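Local coordinates for protein 4-alpha-glucanotransferase (Corynebacterium glutamicum, PDB 5B68) that belongs to the amylomaltase family of 4-alpha-glucanotransferases and joins an N-terminal beta-sandwich domain to a TIM-barrel domain, at residues 160-166 / 493-499; 383-389 / 454-460; 462-467 / 516-521. All coordinates share one frame; numbering follows the deposited sequence.

Contact 1. Residues 160-166 / 493-499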
loop_
_atom_site.group_PDB
_atom_site.type_symbol
_atom_site.label_atom_id
_atom_site.label_comp_id
_atom_site.label_asym_id
_atom_site.label_seq_id
_atom_site.Cartn_x
_atom_site.Cartn_y
_atom_site.Cartn_z
ATOM N N ILE A 160 -21.316 0.822 -8.269
ATOM C CA ILE A 160 -20.317 -0.130 -7.901
ATOM C C ILE A 160 -20.865 -0.937 -6.738
ATOM O O ILE A 160 -21.201 -0.372 -5.711
ATOM C CB ILE A 160 -19.051 0.614 -7.494
ATOM C CG1 ILE A 160 -18.550 1.496 -8.680
ATOM C CG2 ILE A 160 -17.977 -0.383 -7.114
ATOM C CD1 ILE A 160 -17.828 2.704 -8.216
ATOM N N ILE A 161 -20.933 -2.223 -6.909
ATOM C CA ILE A 161 -21.563 -3.103 -5.947
ATOM C C ILE A 161 -20.474 -3.985 -5.259
ATOM O O ILE A 161 -19.665 -4.675 -5.922
ATOM C CB ILE A 161 -22.589 -3.979 -6.665
ATOM C CG1 ILE A 161 -23.655 -3.117 -7.408
ATOM C CG2 ILE A 161 -23.241 -4.918 -5.690
ATOM C CD1 ILE A 161 -24.455 -2.176 -6.498
ATOM N N THR A 162 -20.438 -3.912 -3.941
ATOM C CA THR A 162 -19.293 -4.382 -3.194
ATOM C C THR A 162 -19.725 -5.501 -2.246
ATOM O O THR A 162 -20.895 -5.614 -1.884
ATOM C CB THR A 162 -18.653 -3.259 -2.426
ATOM O OG1 THR A 162 -19.488 -2.862 -1.346
ATOM C CG2 THR A 162 -18.276 -2.053 -3.307
ATOM N N PRO A 163 -18.798 -6.423 -1.945
ATOM C CA PRO A 163 -19.215 -7.561 -1.100
ATOM C C PRO A 163 -19.338 -7.234 0.376
ATOM O O PRO A 163 -18.545 -6.461 0.935
ATOM C CB PRO A 163 -18.129 -8.610 -1.375
ATOM C CG PRO A 163 -16.923 -7.769 -1.622
ATOM C CD PRO A 163 -17.413 -6.594 -2.427
ATOM N N ALA A 164 -20.307 -7.867 1.035
ATOM C CA ALA A 164 -20.446 -7.705 2.461
ATOM C C ALA A 164 -19.175 -8.170 3.268
ATOM O O ALA A 164 -18.804 -7.527 4.211
ATOM C CB ALA A 164 -21.717 -8.433 2.946
ATOM N N ARG A 165 -18.544 -9.279 2.842
ATOM C CA ARG A 165 -17.436 -9.866 3.567
ATOM C C ARG A 165 -16.533 -10.675 2.634
ATOM O O ARG A 165 -16.986 -11.440 1.775
ATOM C CB ARG A 165 -17.986 -10.763 4.655
ATOM C CG ARG A 165 -16.945 -11.224 5.704
ATOM C CD ARG A 165 -17.588 -12.189 6.713
ATOM N NE ARG A 165 -16.592 -12.794 7.633
ATOM C CZ ARG A 165 -15.995 -12.171 8.640
ATOM N NH1 ARG A 165 -15.180 -12.877 9.421
ATOM N NH2 ARG A 165 -16.209 -10.868 8.932
ATOM N N LEU A 166 -15.241 -10.468 2.790
ATOM C CA LEU A 166 -14.212 -11.236 2.098
ATOM C C LEU A 166 -14.288 -12.726 2.531
ATOM O O LEU A 166 -14.262 -12.995 3.732
ATOM C CB LEU A 166 -12.834 -10.680 2.495
ATOM C CG LEU A 166 -12.525 -9.362 1.876
ATOM C CD1 LEU A 166 -11.430 -8.657 2.606
ATOM C CD2 LEU A 166 -12.168 -9.554 0.404
ATOM N N ILE A 493 -14.562 -0.860 -2.272
ATOM C CA ILE A 493 -13.834 -1.209 -3.479
ATOM C C ILE A 493 -12.598 -2.070 -3.177
ATOM O O ILE A 493 -12.281 -2.923 -3.937
ATOM C CB ILE A 493 -13.514 0.062 -4.275
ATOM C CG1 ILE A 493 -14.822 0.636 -4.895
ATOM C CG2 ILE A 493 -12.474 -0.197 -5.391
ATOM C CD1 ILE A 493 -14.695 2.097 -5.345
ATOM N N LEU A 494 -11.872 -1.813 -2.093
ATOM C CA LEU A 494 -10.822 -2.681 -1.704
ATOM C C LEU A 494 -11.366 -4.104 -1.506
ATOM O O LEU A 494 -10.790 -5.090 -1.997
ATOM C CB LEU A 494 -10.156 -2.141 -0.428
ATOM C CG LEU A 494 -9.188 -3.047 0.293
ATOM C CD1 LEU A 494 -8.008 -3.334 -0.599
ATOM C CD2 LEU A 494 -8.728 -2.368 1.564
ATOM N N ALA A 495 -12.487 -4.235 -0.815
ATOM C CA ALA A 495 -13.082 -5.554 -0.580
ATOM C C ALA A 495 -13.528 -6.216 -1.893
ATOM O O ALA A 495 -13.293 -7.438 -2.073
ATOM C CB ALA A 495 -14.231 -5.502 0.405
ATOM N N LEU A 496 -14.073 -5.408 -2.789
ATOM C CA LEU A 496 -14.514 -5.897 -4.078
ATOM C C LEU A 496 -13.343 -6.437 -4.882
ATOM O O LEU A 496 -13.412 -7.575 -5.333
ATOM C CB LEU A 496 -15.248 -4.836 -4.865
ATOM C CG LEU A 496 -15.652 -5.143 -6.328
ATOM C CD1 LEU A 496 -16.509 -6.376 -6.471
ATOM C CD2 LEU A 496 -16.355 -3.907 -6.876
ATOM N N GLU A 497 -12.329 -5.629 -5.081
ATOM C CA GLU A 497 -11.177 -6.092 -5.846
ATOM C C GLU A 497 -10.475 -7.337 -5.251
ATOM O O GLU A 497 -10.083 -8.280 -5.986
ATOM C CB GLU A 497 -10.262 -4.950 -6.139
ATOM C CG GLU A 497 -10.804 -3.977 -7.187
ATOM C CD GLU A 497 -11.080 -4.628 -8.507
ATOM O OE1 GLU A 497 -10.175 -5.314 -9.075
ATOM O OE2 GLU A 497 -12.227 -4.463 -9.015
ATOM N N ALA A 498 -10.298 -7.344 -3.935
ATOM C CA ALA A 498 -9.804 -8.512 -3.240
ATOM C C ALA A 498 -10.691 -9.746 -3.360
ATOM O O ALA A 498 -10.189 -10.856 -3.600
ATOM C CB ALA A 498 -9.466 -8.178 -1.762
ATOM N N GLU A 499 -12.003 -9.584 -3.246
ATOM C CA GLU A 499 -12.903 -10.697 -3.380
ATOM C C GLU A 499 -12.815 -11.274 -4.784
ATOM O O GLU A 499 -12.696 -12.492 -4.904
ATOM C CB GLU A 499 -14.317 -10.326 -2.998
ATOM C CG GLU A 499 -15.286 -11.493 -3.023
ATOM C CD GLU A 499 -15.093 -12.513 -1.900
ATOM O OE1 GLU A 499 -14.213 -12.342 -1.077
ATOM O OE2 GLU A 499 -15.818 -13.507 -1.854
HETATM O O HOH W 1 -18.644 -12.488 -1.101
#
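Where the N-terminal beta sandwich meets the TIM barrel, P163 and L166, just past the end of strand 153-162, settle on A495, L496 and E499 of helix 487-500. The strand segment crosses the helix segment at 73°. P163 lies flush with the helix backbone, its CD 3.4 Å from L496 CA; a flat, rigid ring with no N-H suits close packing on carbonyls already taken up by the helix's own bonds, as A495 O is by E499 N. I160 uses its branch methyl: CG2, anti to the backbone N while CG1 takes chi1 -59°, stands 3.9 Å from L496 CD2, the side chains meeting at about a right angle. L496 also lays CD2 3.5 Å from the carbonyl oxygen of I161. Small alanines let L166 come close, its CD2 3.7 Å from A498 CB. Bent at chi2 (71°), E499 folds OE1 alongside L166, 3.4 Å from its CA. Its OE2 bonds the hydroxyl of S167 and a water 3.1 Å away, which also makes a weak bond to R165 O, a thin bridge. Shape and apolar burial thus hold this patch without direct hydrogen bonds, while E497 with W143 adds a polar tie beside it.

Contact 2. Residues 383-389 / 454-460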
loop_
_atom_site.group_PDB
_atom_site.type_symbol
_atom_site.label_atom_id
_atom_site.label_comp_id
_atom_site.label_asym_id
_atom_site.label_seq_id
_atom_site.Cartn_x
_atom_site.Cartn_y
_atom_site.Cartn_z
ATOM N N ILE A 383 2.069 -15.122 -2.925
ATOM C CA ILE A 383 2.627 -13.821 -2.681
ATOM C C ILE A 383 1.552 -12.936 -2.078
ATOM O O ILE A 383 0.443 -12.904 -2.565
ATOM C CB ILE A 383 3.126 -13.174 -3.980
ATOM C CG1 ILE A 383 4.077 -14.119 -4.719
ATOM C CG2 ILE A 383 3.783 -11.840 -3.681
ATOM C CD1 ILE A 383 5.130 -14.722 -3.839
ATOM N N MET A 384 1.921 -12.204 -1.044
ATOM C CA MET A 384 1.068 -11.174 -0.506
ATOM C C MET A 384 1.779 -9.851 -0.765
ATOM O O MET A 384 2.849 -9.596 -0.301
ATOM C CB MET A 384 0.790 -11.441 0.978
ATOM C CG MET A 384 0.126 -10.331 1.749
ATOM S SD MET A 384 -0.052 -10.765 3.492
ATOM C CE MET A 384 -1.108 -12.189 3.274
ATOM N N ALA A 385 1.138 -9.024 -1.561
ATOM C CA ALA A 385 1.647 -7.736 -1.924
ATOM C C ALA A 385 1.383 -6.685 -0.831
ATOM O O ALA A 385 0.537 -6.871 0.075
ATOM C CB ALA A 385 1.000 -7.356 -3.276
ATOM N N ASP A 386 2.154 -5.612 -0.858
ATOM C CA ASP A 386 2.014 -4.489 0.079
ATOM C C ASP A 386 1.735 -3.226 -0.749
ATOM O O ASP A 386 2.446 -2.977 -1.702
ATOM C CB ASP A 386 3.308 -4.322 0.892
ATOM C CG ASP A 386 3.210 -3.334 2.058
ATOM O OD1 ASP A 386 2.308 -2.493 2.182
ATOM O OD2 ASP A 386 4.137 -3.313 2.840
ATOM N N LEU A 387 0.744 -2.439 -0.332
ATOM C CA LEU A 387 0.310 -1.194 -1.047
ATOM C C LEU A 387 0.776 -0.026 -0.247
ATOM O O LEU A 387 0.324 0.186 0.879
ATOM C CB LEU A 387 -1.195 -1.186 -1.169
ATOM C CG LEU A 387 -1.889 0.034 -1.833
ATOM C CD1 LEU A 387 -1.360 0.269 -3.249
ATOM C CD2 LEU A 387 -3.387 -0.199 -1.776
ATOM N N ALA A 388 1.708 0.752 -0.798
ATOM C CA ALA A 388 2.116 1.964 -0.214
ATOM C C ALA A 388 0.898 2.946 -0.080
ATOM O O ALA A 388 -0.087 2.799 -0.820
ATOM C CB ALA A 388 3.206 2.546 -1.111
ATOM N N VAL A 389 0.988 3.917 0.805
ATOM C CA VAL A 389 -0.082 4.899 1.034
ATOM C C VAL A 389 -0.238 5.896 -0.132
ATOM O O VAL A 389 -1.308 6.448 -0.352
ATOM C CB VAL A 389 0.142 5.814 2.288
ATOM C CG1 VAL A 389 -1.221 6.384 2.679
ATOM C CG2 VAL A 389 0.700 5.064 3.428
ATOM N N SER A 454 -1.245 -11.928 -6.886
ATOM C CA SER A 454 -1.022 -12.108 -5.477
ATOM C C SER A 454 -2.228 -12.770 -4.843
ATOM O O SER A 454 -3.304 -12.754 -5.388
ATOM C CB SER A 454 -0.707 -10.784 -4.814
ATOM O OG SER A 454 -1.823 -9.962 -4.825
ATOM N N GLY A 455 -2.003 -13.398 -3.714
ATOM C CA GLY A 455 -3.099 -13.997 -2.958
ATOM C C GLY A 455 -3.604 -13.111 -1.800
ATOM O O GLY A 455 -4.515 -13.476 -1.029
ATOM N N GLY A 456 -2.955 -11.982 -1.584
ATOM C CA GLY A 456 -3.314 -11.089 -0.518
ATOM C C GLY A 456 -2.701 -9.729 -0.690
ATOM O O GLY A 456 -1.753 -9.551 -1.496
ATOM N N ILE A 457 -3.270 -8.761 -0.005
ATOM C CA ILE A 457 -2.771 -7.394 -0.008
ATOM C C ILE A 457 -2.711 -6.844 1.411
ATOM O O ILE A 457 -3.673 -7.004 2.175
ATOM C CB ILE A 457 -3.644 -6.486 -0.908
ATOM C CG1 ILE A 457 -3.076 -5.074 -1.009
ATOM C CG2 ILE A 457 -5.113 -6.437 -0.446
ATOM C CD1 ILE A 457 -3.810 -4.252 -2.072
ATOM N N ARG A 458 -1.583 -6.234 1.723
ATOM C CA ARG A 458 -1.417 -5.533 2.951
ATOM C C ARG A 458 -1.454 -4.054 2.626
ATOM O O ARG A 458 -0.657 -3.553 1.865
ATOM C CB ARG A 458 -0.087 -5.883 3.584
ATOM C CG ARG A 458 0.226 -5.046 4.798
ATOM C CD ARG A 458 1.712 -4.947 5.022
ATOM N NE ARG A 458 1.979 -4.446 6.347
ATOM C CZ ARG A 458 2.325 -3.206 6.609
ATOM N NH1 ARG A 458 2.469 -2.344 5.634
ATOM N NH2 ARG A 458 2.534 -2.844 7.850
ATOM N N VAL A 459 -2.419 -3.384 3.227
ATOM C CA VAL A 459 -2.707 -1.966 2.985
ATOM C C VAL A 459 -1.993 -1.125 4.062
ATOM O O VAL A 459 -2.454 -1.069 5.186
ATOM C CB VAL A 459 -4.242 -1.736 2.964
ATOM C CG1 VAL A 459 -4.598 -0.275 2.768
ATOM C CG2 VAL A 459 -4.924 -2.549 1.851
ATOM N N ASP A 460 -0.946 -0.423 3.679
ATOM C CA ASP A 460 -0.252 0.481 4.567
ATOM C C ASP A 460 -1.177 1.629 4.947
ATOM O O ASP A 460 -1.859 2.151 4.112
ATOM C CB ASP A 460 0.962 1.007 3.823
ATOM C CG ASP A 460 1.810 1.936 4.651
ATOM O OD1 ASP A 460 2.050 1.640 5.814
ATOM O OD2 ASP A 460 2.272 2.943 4.109
HETATM O O HOH W 2 -2.062 1.855 1.427
#
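The carboxylate of D386 and the guanidinium of R458 lie side by side on neighbouring parallel strands, pointing the same way with their planes 69° apart. OD1 of D386 meets the guanidinium at its edge and in its plane, whereas OD2 approaches obliquely, 3.4 Å from R458 NH1. Both NH1 bonds are weak, so this is a long salt bridge, and the firmer partner of D386 OD2 is the hydroxyl of Y235. With CG anti to its backbone N (chi1 -171°), the carboxylate of D386 swings toward strand 456-459, which also leaves OD1 close to another acceptor, R458 O.

Beneath these groups the backbones are joined in the usual parallel alternation. A385 N-H donates to G456 O at 2.9 Å, R458 N-H to A385 O at 2.8 Å, and L387 N-H returns to R458 O at 2.8 Å. D460 N continues the ladder to L387 O, while at the other end G455 N bonds I383 O at 2.7 Å. M384 bends at chi3 (-62°), which brings CE back over G456, 4.5 Å from its CA; a glycine has no side chain to oppose the methyl there. G456 N is buried and has no partner in the model. The face of A385 and L387 is apolar: the side chains of I457 and L387 cross obliquely, CD1 of I457 being 4.1 Å from CD2 of L387, as befits branched aliphatics in a core. D460, at the strand's C-terminal end, hydrogen-bonds through OD2 to BTB, probably from the crystallisation liquor, which is consistent with a pocket here.

The pair lies within the eight-stranded parallel sheet of the TIM barrel, strand 215-218 flanking 382-387 and strand 504-507 flanking 456-459. Helix 441-452 packs outside it on A385, L387 and I457, while M384, D386 and R458 face the barrel interior.

Contact 3. Residues 462-467 / 516-521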
loop_
_atom_site.group_PDB
_atom_site.type_symbol
_atom_site.label_atom_id
_atom_site.label_comp_id
_atom_site.label_asym_id
_atom_site.label_seq_id
_atom_site.Cartn_x
_atom_site.Cartn_y
_atom_site.Cartn_z
ATOM N N VAL A 462 -4.110 1.955 6.705
ATOM C CA VAL A 462 -5.470 1.646 6.299
ATOM C C VAL A 462 -6.450 2.737 6.721
ATOM O O VAL A 462 -7.483 2.910 6.126
ATOM C CB VAL A 462 -5.924 0.282 6.794
ATOM C CG1 VAL A 462 -6.177 0.312 8.275
ATOM C CG2 VAL A 462 -7.134 -0.179 6.007
ATOM N N LEU A 463 -6.122 3.460 7.781
ATOM C CA LEU A 463 -6.981 4.615 8.191
ATOM C C LEU A 463 -7.264 5.632 7.073
ATOM O O LEU A 463 -8.310 6.281 7.098
ATOM C CB LEU A 463 -6.406 5.294 9.412
ATOM C CG LEU A 463 -7.264 6.398 10.033
ATOM C CD1 LEU A 463 -8.605 5.946 10.592
ATOM C CD2 LEU A 463 -6.428 7.169 11.069
ATOM N N GLY A 464 -6.339 5.710 6.106
ATOM C CA GLY A 464 -6.450 6.486 4.882
ATOM C C GLY A 464 -7.598 6.122 3.984
ATOM O O GLY A 464 -7.895 6.868 3.036
ATOM N N LEU A 465 -8.248 5.003 4.230
ATOM C CA LEU A 465 -9.493 4.681 3.522
ATOM C C LEU A 465 -10.635 5.531 4.108
ATOM O O LEU A 465 -11.734 5.583 3.511
ATOM C CB LEU A 465 -9.787 3.209 3.636
ATOM C CG LEU A 465 -8.718 2.228 3.070
ATOM C CD1 LEU A 465 -9.152 0.814 3.430
ATOM C CD2 LEU A 465 -8.574 2.303 1.596
ATOM N N PHE A 466 -10.428 6.099 5.320
ATOM C CA PHE A 466 -11.406 6.881 6.029
ATOM C C PHE A 466 -11.107 8.373 5.978
ATOM O O PHE A 466 -12.003 9.183 5.792
ATOM C CB PHE A 466 -11.529 6.390 7.486
ATOM C CG PHE A 466 -11.945 4.932 7.592
ATOM C CD1 PHE A 466 -11.015 3.922 7.425
ATOM C CD2 PHE A 466 -13.271 4.592 7.823
ATOM C CE1 PHE A 466 -11.390 2.603 7.527
ATOM C CE2 PHE A 466 -13.648 3.285 7.896
ATOM C CZ PHE A 466 -12.697 2.258 7.719
ATOM N N ARG A 467 -9.873 8.731 6.286
ATOM C CA ARG A 467 -9.461 10.097 6.360
ATOM C C ARG A 467 -7.940 10.159 6.227
ATOM O O ARG A 467 -7.238 9.164 6.517
ATOM C CB ARG A 467 -9.935 10.680 7.725
ATOM C CG ARG A 467 -9.203 10.057 8.903
ATOM C CD ARG A 467 -9.834 10.455 10.222
ATOM N NE ARG A 467 -11.106 9.790 10.472
ATOM C CZ ARG A 467 -11.385 9.094 11.574
ATOM N NH1 ARG A 467 -12.550 8.524 11.693
ATOM N NH2 ARG A 467 -10.480 8.925 12.528
ATOM N N TRP A 516 -16.466 2.756 15.139
ATOM C CA TRP A 516 -17.142 2.581 13.815
ATOM C C TRP A 516 -16.120 2.228 12.686
ATOM O O TRP A 516 -16.445 1.480 11.774
ATOM C CB TRP A 516 -17.985 3.754 13.420
ATOM C CG TRP A 516 -17.337 5.012 13.074
ATOM C CD1 TRP A 516 -17.031 6.062 13.932
ATOM C CD2 TRP A 516 -16.943 5.447 11.749
ATOM N NE1 TRP A 516 -16.461 7.094 13.213
ATOM C CE2 TRP A 516 -16.411 6.759 11.883
ATOM C CE3 TRP A 516 -16.976 4.850 10.491
ATOM C CZ2 TRP A 516 -15.863 7.451 10.837
ATOM C CZ3 TRP A 516 -16.458 5.569 9.394
ATOM C CH2 TRP A 516 -15.909 6.876 9.590
ATOM N N VAL A 517 -14.916 2.770 12.793
ATOM C CA VAL A 517 -13.862 2.549 11.804
ATOM C C VAL A 517 -13.389 1.100 11.898
ATOM O O VAL A 517 -13.366 0.418 10.887
ATOM C CB VAL A 517 -12.713 3.558 11.999
ATOM C CG1 VAL A 517 -11.516 3.297 11.119
ATOM C CG2 VAL A 517 -13.217 4.993 11.881
ATOM N N GLN A 518 -13.012 0.647 13.110
ATOM C CA GLN A 518 -12.632 -0.719 13.377
ATOM C C GLN A 518 -13.719 -1.657 12.878
ATOM O O GLN A 518 -13.434 -2.602 12.185
ATOM C CB GLN A 518 -12.440 -0.917 14.881
ATOM C CG GLN A 518 -11.202 -0.166 15.374
ATOM C CD GLN A 518 -10.798 -0.501 16.806
ATOM O OE1 GLN A 518 -11.643 -0.858 17.624
ATOM N NE2 GLN A 518 -9.492 -0.367 17.116
ATOM N N ASP A 519 -14.969 -1.347 13.146
ATOM C CA ASP A 519 -16.057 -2.192 12.761
ATOM C C ASP A 519 -16.279 -2.219 11.246
ATOM O O ASP A 519 -16.632 -3.271 10.690
ATOM C CB ASP A 519 -17.375 -1.788 13.461
ATOM C CG ASP A 519 -17.385 -2.139 14.952
ATOM O OD1 ASP A 519 -16.542 -2.960 15.373
ATOM O OD2 ASP A 519 -18.209 -1.569 15.709
ATOM N N ALA A 520 -16.114 -1.093 10.616
ATOM C CA ALA A 520 -16.286 -1.041 9.146
ATOM C C ALA A 520 -15.259 -1.989 8.465
ATOM O O ALA A 520 -15.594 -2.626 7.498
ATOM C CB ALA A 520 -16.091 0.356 8.637
ATOM N N LEU A 521 -14.075 -2.110 9.031
ATOM C CA LEU A 521 -13.025 -3.015 8.501
ATOM C C LEU A 521 -13.332 -4.462 8.848
ATOM O O LEU A 521 -13.408 -5.335 7.983
ATOM C CB LEU A 521 -11.652 -2.608 8.958
ATOM C CG LEU A 521 -11.138 -1.241 8.448
ATOM C CD1 LEU A 521 -9.894 -0.860 9.201
ATOM C CD2 LEU A 521 -10.950 -1.227 6.935
#
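F466 is the tight centre of this contact, its ring met by V517 over one face and by A520 and L521 at the edge, while W516 and R467 form a border that reaches solvent. V517 sets CG1 over the middle of the ring face, 3.6 Å from the centroid and only 6° off the normal, a textbook CH-pi contact. CG1 stands anti to the backbone N of V517 (chi1 173°), which sends this methyl to F466 and leaves CG2 over the face of W516. Around the rim of the phenyl ring come A520, whose CB is 3.9 Å from F466 CE2, and L521, whose CG is 3.9 Å from F466 CZ. Alanine is small enough to let the helix lie near the ring edge, and leucine fills the width beside it. L521 also meets V462 tip to tip, with V462 CG1 4.0 Å from L521 CD1, and the side chains of L463 and V517 cross at about a right angle, L463 CD1 to V517 CG1 4.0 Å.

Toward the surface the contacts are as close but more exposed: W516 is exposed and R467 partly so. The edge of F466 is directed at the indole face of W516 in an offset edge-to-face pair, centroids 5.7 Å apart and planes at 71°. R467 brings NH1 to 3.6 Å from W516 CZ2, which lies at the guanidinium edge, so this is not a stack; L463 CD1 sits over the rim of one guanidinium face. The long chain of R467, bent at chi3, carries the guanidinium to a salt bridge with E514.

The short 3-10 turn 462-465 leads from barrel strand 456-459 into strand 467-472. L465 and F466 rest on helix 487-500, where H487 meets the F466 ring nearly parallel, and helix 515-523 closes over the turn, with L521 reaching on to I526.

How the contacts relate
The three contacts lie 15 to 17 Å apart, centre to centre; contact 2 lies near the centre of the chain, contacts 1 and 3 farther out. Contact 2 is a strand pair of the barrel wall, and contact 3 begins just after its second strand, in the turn that leaves the barrel. Contact 1 brings the beta sandwich against helix 487-500. L494 of that helix touches V459 and I457 of contact 2 and L465 of contact 3, so one helix links all three. Along the chain, contact 2 falls wholly between the two halves of contact 1, whereas contacts 1 and 3 alternate. The sandwich is thereby packed against a helix that itself rests on strand 456-459 of the barrel sheet.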